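Local coordinates for uncharacterized protein (Bacteroides cellulosilyticus, PDB 5JVK) that probably hydrolyses O-glycosidic bonds, as a family 39 glycoside hydrolase from a gut bacterium, at residues Y149-H154 and V208-N213; D464-I469 and G483-N488. All coordinates share one frame; numbering follows the deposited sequence.

Contact 1 of 2, residues Y149-H154 and V208-N213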
loop_
_atom_site.group_PDB
_atom_site.type_symbol
_atom_site.label_atom_id
_atom_site.label_comp_id
_atom_site.label_asym_id
_atom_site.label_seq_id
_atom_site.Cartn_x
_atom_site.Cartn_y
_atom_site.Cartn_z
ATOM N N TYR A 149 -12.475 4.626 30.102
ATOM C CA TYR A 149 -11.699 4.647 28.862
ATOM C C TYR A 149 -10.194 4.691 29.087
ATOM O O TYR A 149 -9.719 5.122 30.139
ATOM C CB TYR A 149 -12.115 5.840 28.004
ATOM C CG TYR A 149 -13.595 5.894 27.699
ATOM C CD1 TYR A 149 -14.343 7.045 27.960
ATOM C CD2 TYR A 149 -14.257 4.791 27.153
ATOM C CE1 TYR A 149 -15.702 7.095 27.680
ATOM C CE2 TYR A 149 -15.616 4.832 26.873
ATOM C CZ TYR A 149 -16.333 5.984 27.137
ATOM O OH TYR A 149 -17.678 6.021 26.858
ATOM N N VAL A 150 -9.456 4.233 28.079
ATOM C CA VAL A 150 -7.993 4.286 28.069
ATOM C C VAL A 150 -7.483 4.194 26.625
ATOM O O VAL A 150 -8.086 3.514 25.797
ATOM C CB VAL A 150 -7.373 3.166 28.944
ATOM C CG1 VAL A 150 -7.681 1.777 28.388
ATOM C CG2 VAL A 150 -5.869 3.365 29.105
ATOM N N MET A 151 -6.387 4.895 26.334
ATOM C CA MET A 151 -5.741 4.847 25.022
ATOM C C MET A 151 -4.573 3.858 25.097
ATOM O O MET A 151 -3.625 4.102 25.845
ATOM C CB MET A 151 -5.238 6.243 24.635
ATOM C CG MET A 151 -4.637 6.359 23.238
ATOM S SD MET A 151 -5.740 5.860 21.898
ATOM C CE MET A 151 -7.082 7.028 22.086
ATOM N N PRO A 152 -4.633 2.735 24.341
ATOM C CA PRO A 152 -3.540 1.748 24.406
ATOM C C PRO A 152 -2.179 2.295 23.974
ATOM O O PRO A 152 -2.116 3.267 23.220
ATOM C CB PRO A 152 -3.997 0.641 23.445
ATOM C CG PRO A 152 -5.471 0.792 23.356
ATOM C CD PRO A 152 -5.734 2.261 23.477
ATOM N N GLU A 153 -1.110 1.662 24.453
ATOM C CA GLU A 153 0.258 2.127 24.195
ATOM C C GLU A 153 0.630 2.075 22.710
ATOM O O GLU A 153 1.300 2.984 22.210
ATOM C CB GLU A 153 1.271 1.328 25.036
ATOM C CG GLU A 153 2.743 1.724 24.877
ATOM C CD GLU A 153 3.018 3.204 25.116
ATOM O OE1 GLU A 153 3.948 3.745 24.478
ATOM O OE2 GLU A 153 2.314 3.835 25.937
ATOM N N HIS A 154 0.192 1.026 22.012
ATOM C CA HIS A 154 0.486 0.883 20.580
ATOM C C HIS A 154 -0.069 2.031 19.720
ATOM O O HIS A 154 0.533 2.371 18.704
ATOM C CB HIS A 154 0.063 -0.498 20.039
ATOM C CG HIS A 154 -1.417 -0.742 20.030
ATOM N ND1 HIS A 154 -2.210 -0.472 18.934
ATOM C CD2 HIS A 154 -2.242 -1.263 20.971
ATOM C CE1 HIS A 154 -3.461 -0.800 19.207
ATOM N NE2 HIS A 154 -3.507 -1.282 20.435
ATOM N N VAL A 208 -11.241 9.792 19.417
ATOM C CA VAL A 208 -11.156 10.928 18.492
ATOM C C VAL A 208 -10.758 12.216 19.226
ATOM O O VAL A 208 -9.915 12.970 18.734
ATOM C CB VAL A 208 -12.483 11.109 17.714
ATOM C CG1 VAL A 208 -12.486 12.397 16.898
ATOM C CG2 VAL A 208 -12.732 9.909 16.803
ATOM N N LYS A 209 -11.369 12.454 20.389
ATOM C CA LYS A 209 -11.018 13.583 21.268
ATOM C C LYS A 209 -9.532 13.580 21.629
ATOM O O LYS A 209 -8.852 14.601 21.508
ATOM C CB LYS A 209 -11.830 13.531 22.572
ATOM C CG LYS A 209 -11.908 14.852 23.327
ATOM C CD LYS A 209 -12.338 14.632 24.771
ATOM C CE LYS A 209 -12.342 15.926 25.570
ATOM N NZ LYS A 209 -13.490 16.808 25.218
ATOM N N GLU A 210 -9.055 12.417 22.071
ATOM C CA GLU A 210 -7.690 12.237 22.566
ATOM C C GLU A 210 -6.652 12.554 21.496
ATOM O O GLU A 210 -5.713 13.313 21.739
ATOM C CB GLU A 210 -7.508 10.795 23.064
ATOM C CG GLU A 210 -6.173 10.483 23.740
ATOM C CD GLU A 210 -5.954 11.212 25.056
ATOM O OE1 GLU A 210 -6.927 11.747 25.636
ATOM O OE2 GLU A 210 -4.792 11.238 25.517
ATOM N N MET A 211 -6.835 11.965 20.318
ATOM C CA MET A 211 -5.931 12.175 19.187
ATOM C C MET A 211 -6.107 13.550 18.558
ATOM O O MET A 211 -5.124 14.200 18.201
ATOM C CB MET A 211 -6.149 11.094 18.122
ATOM C CG MET A 211 -5.782 9.695 18.583
ATOM S SD MET A 211 -4.011 9.561 18.873
ATOM C CE MET A 211 -3.918 8.009 19.759
ATOM N N GLY A 212 -7.358 13.983 18.421
ATOM C CA GLY A 212 -7.666 15.260 17.795
ATOM C C GLY A 212 -7.418 15.177 16.302
ATOM O O GLY A 212 -7.864 14.226 15.651
ATOM N N ASN A 213 -6.689 16.160 15.771
ATOM C CA ASN A 213 -6.321 16.195 14.349
ATOM C C ASN A 213 -4.962 15.538 14.057
ATOM O O ASN A 213 -4.418 15.686 12.962
ATOM C CB ASN A 213 -6.384 17.634 13.823
ATOM C CG ASN A 213 -7.809 18.166 13.768
ATOM O OD1 ASN A 213 -8.725 17.600 14.375
ATOM N ND2 ASN A 213 -8.007 19.256 13.035
#

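Contact 2 of 2, residues D464-I469 and G483-N488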
loop_
_atom_site.group_PDB
_atom_site.type_symbol
_atom_site.label_atom_id
_atom_site.label_comp_id
_atom_site.label_asym_id
_atom_site.label_seq_id
_atom_site.Cartn_x
_atom_site.Cartn_y
_atom_site.Cartn_z
ATOM N N ASP A 464 16.110 13.440 -27.283
ATOM C CA ASP A 464 17.083 13.994 -26.327
ATOM C C ASP A 464 16.469 14.519 -25.016
ATOM O O ASP A 464 17.200 14.725 -24.047
ATOM C CB ASP A 464 17.942 15.088 -26.989
ATOM C CG ASP A 464 17.138 16.322 -27.402
ATOM O OD1 ASP A 464 15.935 16.192 -27.723
ATOM O OD2 ASP A 464 17.724 17.424 -27.421
ATOM N N LYS A 465 15.149 14.736 -24.987
ATOM C CA LYS A 465 14.423 15.119 -23.762
ATOM C C LYS A 465 13.749 13.938 -23.034
ATOM O O LYS A 465 12.854 14.154 -22.216
ATOM C CB LYS A 465 13.367 16.184 -24.089
ATOM C CG LYS A 465 13.926 17.465 -24.687
ATOM C CD LYS A 465 12.820 18.476 -24.950
ATOM C CE LYS A 465 13.342 19.691 -25.709
ATOM N NZ LYS A 465 12.244 20.615 -26.115
ATOM N N LEU A 466 14.185 12.704 -23.305
ATOM C CA LEU A 466 13.587 11.515 -22.693
ATOM C C LEU A 466 14.624 10.611 -22.026
ATOM O O LEU A 466 15.715 10.402 -22.560
ATOM C CB LEU A 466 12.801 10.716 -23.741
ATOM C CG LEU A 466 11.507 11.351 -24.266
ATOM C CD1 LEU A 466 10.966 10.559 -25.446
ATOM C CD2 LEU A 466 10.452 11.460 -23.174
ATOM N N ARG A 467 14.268 10.096 -20.849
ATOM C CA ARG A 467 15.010 9.036 -20.169
ATOM C C ARG A 467 14.082 7.843 -19.986
ATOM O O ARG A 467 12.921 8.021 -19.631
ATOM C CB ARG A 467 15.492 9.498 -18.795
ATOM C CG ARG A 467 16.801 10.273 -18.786
ATOM C CD ARG A 467 17.391 10.292 -17.380
ATOM N NE ARG A 467 16.440 10.827 -16.398
ATOM C CZ ARG A 467 16.434 10.568 -15.087
ATOM N NH1 ARG A 467 17.336 9.755 -14.527
ATOM N NH2 ARG A 467 15.500 11.126 -14.314
ATOM N N LEU A 468 14.599 6.636 -20.211
ATOM C CA LEU A 468 13.838 5.403 -20.016
ATOM C C LEU A 468 14.237 4.738 -18.703
ATOM O O LEU A 468 15.401 4.390 -18.519
ATOM C CB LEU A 468 14.082 4.444 -21.180
ATOM C CG LEU A 468 13.365 3.091 -21.161
ATOM C CD1 LEU A 468 11.854 3.269 -21.135
ATOM C CD2 LEU A 468 13.789 2.266 -22.364
ATOM N N ILE A 469 13.263 4.565 -17.807
ATOM C CA ILE A 469 13.455 3.909 -16.509
ATOM C C ILE A 469 12.564 2.666 -16.463
ATOM O O ILE A 469 11.416 2.720 -16.900
ATOM C CB ILE A 469 13.060 4.846 -15.335
ATOM C CG1 ILE A 469 13.722 6.231 -15.469
ATOM C CG2 ILE A 469 13.397 4.213 -13.986
ATOM C CD1 ILE A 469 15.241 6.224 -15.473
ATOM N N GLY A 483 11.988 7.445 -35.971
ATOM C CA GLY A 483 11.038 8.299 -35.254
ATOM C C GLY A 483 10.065 7.591 -34.315
ATOM O O GLY A 483 9.142 8.231 -33.803
ATOM N N TYR A 484 10.265 6.290 -34.085
ATOM C CA TYR A 484 9.450 5.505 -33.153
ATOM C C TYR A 484 10.338 4.909 -32.070
ATOM O O TYR A 484 11.412 4.382 -32.364
ATOM C CB TYR A 484 8.730 4.369 -33.883
ATOM C CG TYR A 484 7.544 4.818 -34.698
ATOM C CD1 TYR A 484 7.721 5.476 -35.915
ATOM C CD2 TYR A 484 6.240 4.581 -34.260
ATOM C CE1 TYR A 484 6.634 5.892 -36.671
ATOM C CE2 TYR A 484 5.146 4.994 -35.010
ATOM C CZ TYR A 484 5.347 5.647 -36.214
ATOM O OH TYR A 484 4.272 6.059 -36.963
ATOM N N LEU A 485 9.881 4.987 -30.824
ATOM C CA LEU A 485 10.568 4.350 -29.709
ATOM C C LEU A 485 10.161 2.880 -29.663
ATOM O O LEU A 485 8.976 2.575 -29.540
ATOM C CB LEU A 485 10.215 5.039 -28.390
ATOM C CG LEU A 485 10.505 6.539 -28.323
ATOM C CD1 LEU A 485 9.978 7.123 -27.023
ATOM C CD2 LEU A 485 11.992 6.814 -28.471
ATOM N N VAL A 486 11.142 1.982 -29.776
ATOM C CA VAL A 486 10.904 0.538 -29.698
ATOM C C VAL A 486 10.943 0.138 -28.228
ATOM O O VAL A 486 12.011 0.163 -27.616
ATOM C CB VAL A 486 11.961 -0.274 -30.489
ATOM C CG1 VAL A 486 11.636 -1.764 -30.457
ATOM C CG2 VAL A 486 12.057 0.220 -31.928
ATOM N N LEU A 487 9.783 -0.218 -27.671
ATOM C CA LEU A 487 9.651 -0.577 -26.254
ATOM C C LEU A 487 9.387 -2.067 -26.090
ATOM O O LEU A 487 8.453 -2.600 -26.689
ATOM C CB LEU A 487 8.500 0.198 -25.608
ATOM C CG LEU A 487 8.579 1.724 -25.623
ATOM C CD1 LEU A 487 7.336 2.313 -24.975
ATOM C CD2 LEU A 487 9.833 2.216 -24.918
ATOM N N ASN A 488 10.204 -2.723 -25.266
ATOM C CA ASN A 488 10.043 -4.140 -24.951
ATOM C C ASN A 488 9.241 -4.266 -23.665
ATOM O O ASN A 488 9.797 -4.224 -22.567
ATOM C CB ASN A 488 11.408 -4.815 -24.817
ATOM C CG ASN A 488 12.181 -4.816 -26.123
ATOM O OD1 ASN A 488 11.659 -5.218 -27.165
ATOM N ND2 ASN A 488 13.430 -4.355 -26.078
#

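Contact 1 of 2, residues Y149-H154 and V208-N213
Met151 and Met211 meet through their thioether ends: the Met211 methyl CE lies 3.5 Å from Met151 SD and also reaches Met151 CG, at 3.9 Å, so one methyl fits against the bend of the other chain. Met151 starts with CG opposite its backbone N (chi1 -175°) and then folds at chi2 and chi3, a curl that presents the sulfur to Met211 and turns the terminal methyl to Glu210. The two side chains are skewed to each other, and both are buried.

The second apolar touch is with the aliphatic part of Glu210. Met151 CE rests on both methylenes, 3.9 Å from Glu210 CB and equally far from Glu210 CG, as the two side chains pass in opposite directions. An alanine in place of Met151 would probably leave a gap between the segments, with the Met211 methyl and the Glu210 methylenes deprived of their shared partner.

All this joins two successive helices on the outside of the (beta/alpha)8 barrel: 149-154 is the lead-in to helix 153-164, and 208-213 is the end of helix 194-211. Tyr206 and Ala207 also touch Met151, while Met155 and Val159 pack on Met211.

Polar ties run alongside. The Glu210 carboxylate is turned to helix 153-164, where OE2 hydrogen-bonds Tyr156 OH, so the residue offers carbon to Met151 and oxygen to the tyrosine. In the backbone, Gly212 N bonds to Val208 O at 2.8 Å, and Gly212 then leaves the helix with positive phi.

Contact 2 of 2, residues D464-I469 and G483-N488
Leu485 faces Leu466 and Leu487 faces Leu468, two leucine pairs that bridge strands with well-separated backbones; even the nearest alpha carbons, Leu468 CA and Leu487 CA, are 9.6 Å apart. Gly483 opens the second segment with positive phi and a backbone bond to Ala459, which sets the strand beside 453-458. Tyr484, next along, turns to the other face and packs on Lys458.

Leu485 points inward at strand 466-469. With CG opposite its carbonyl carbon (chi1 -57°), it carries CD1 to 3.9 Å from Leu466 CD1, methyl against methyl, the two chains crossing at a slant. Leu466 comes to meet it from the facing strand with the same kind of first torsion; Leu496 lies against Leu485 as well.

Val486 alternates outward, onto Thr454 and Arg456. Leu487 then returns to the interior: its alpha-to-beta bond does not aim straight at the partner strand, but its branch reaches across until CD2 is 4.4 Å from Leu468 CD1, a looser touch than the first pair. Leu478 helps to enclose Leu466 and Leu468, and Val457 lies against Leu487. Asn488 closes the segment, its OD1 hydrogen-bonded to Thr454 OG1.

Only side chains join the two segments, whose strands run in the same direction and belong to different sheets: 466-469 lies between 494-498 and 475-476, and 484-489 pairs with 453-458. Leucines meeting end on between two facing sheets are what fills a beta-sandwich, and this region is consistent with one.

In the fold
Contact 1 lies on the outside of the (beta/alpha)8 barrel and contact 2 in the beta-rich region that follows it in the chain. Their centres are 51 Å apart, their nearest atoms about 34 Å, and they flank the chain's centre from opposite sides, at 24 Å and 29 Å from it. The first packs the loop leading into one barrel helix against the end of the next, the second sheet against sheet, both by apolar side-chain packing, with the methylenes of an exposed glutamate taking part in contact 1. Active sites of such barrel hydrolases lie at the C-terminal ends of the barrel strands; neither contact includes a residue known to be catalytic or to bind ligand.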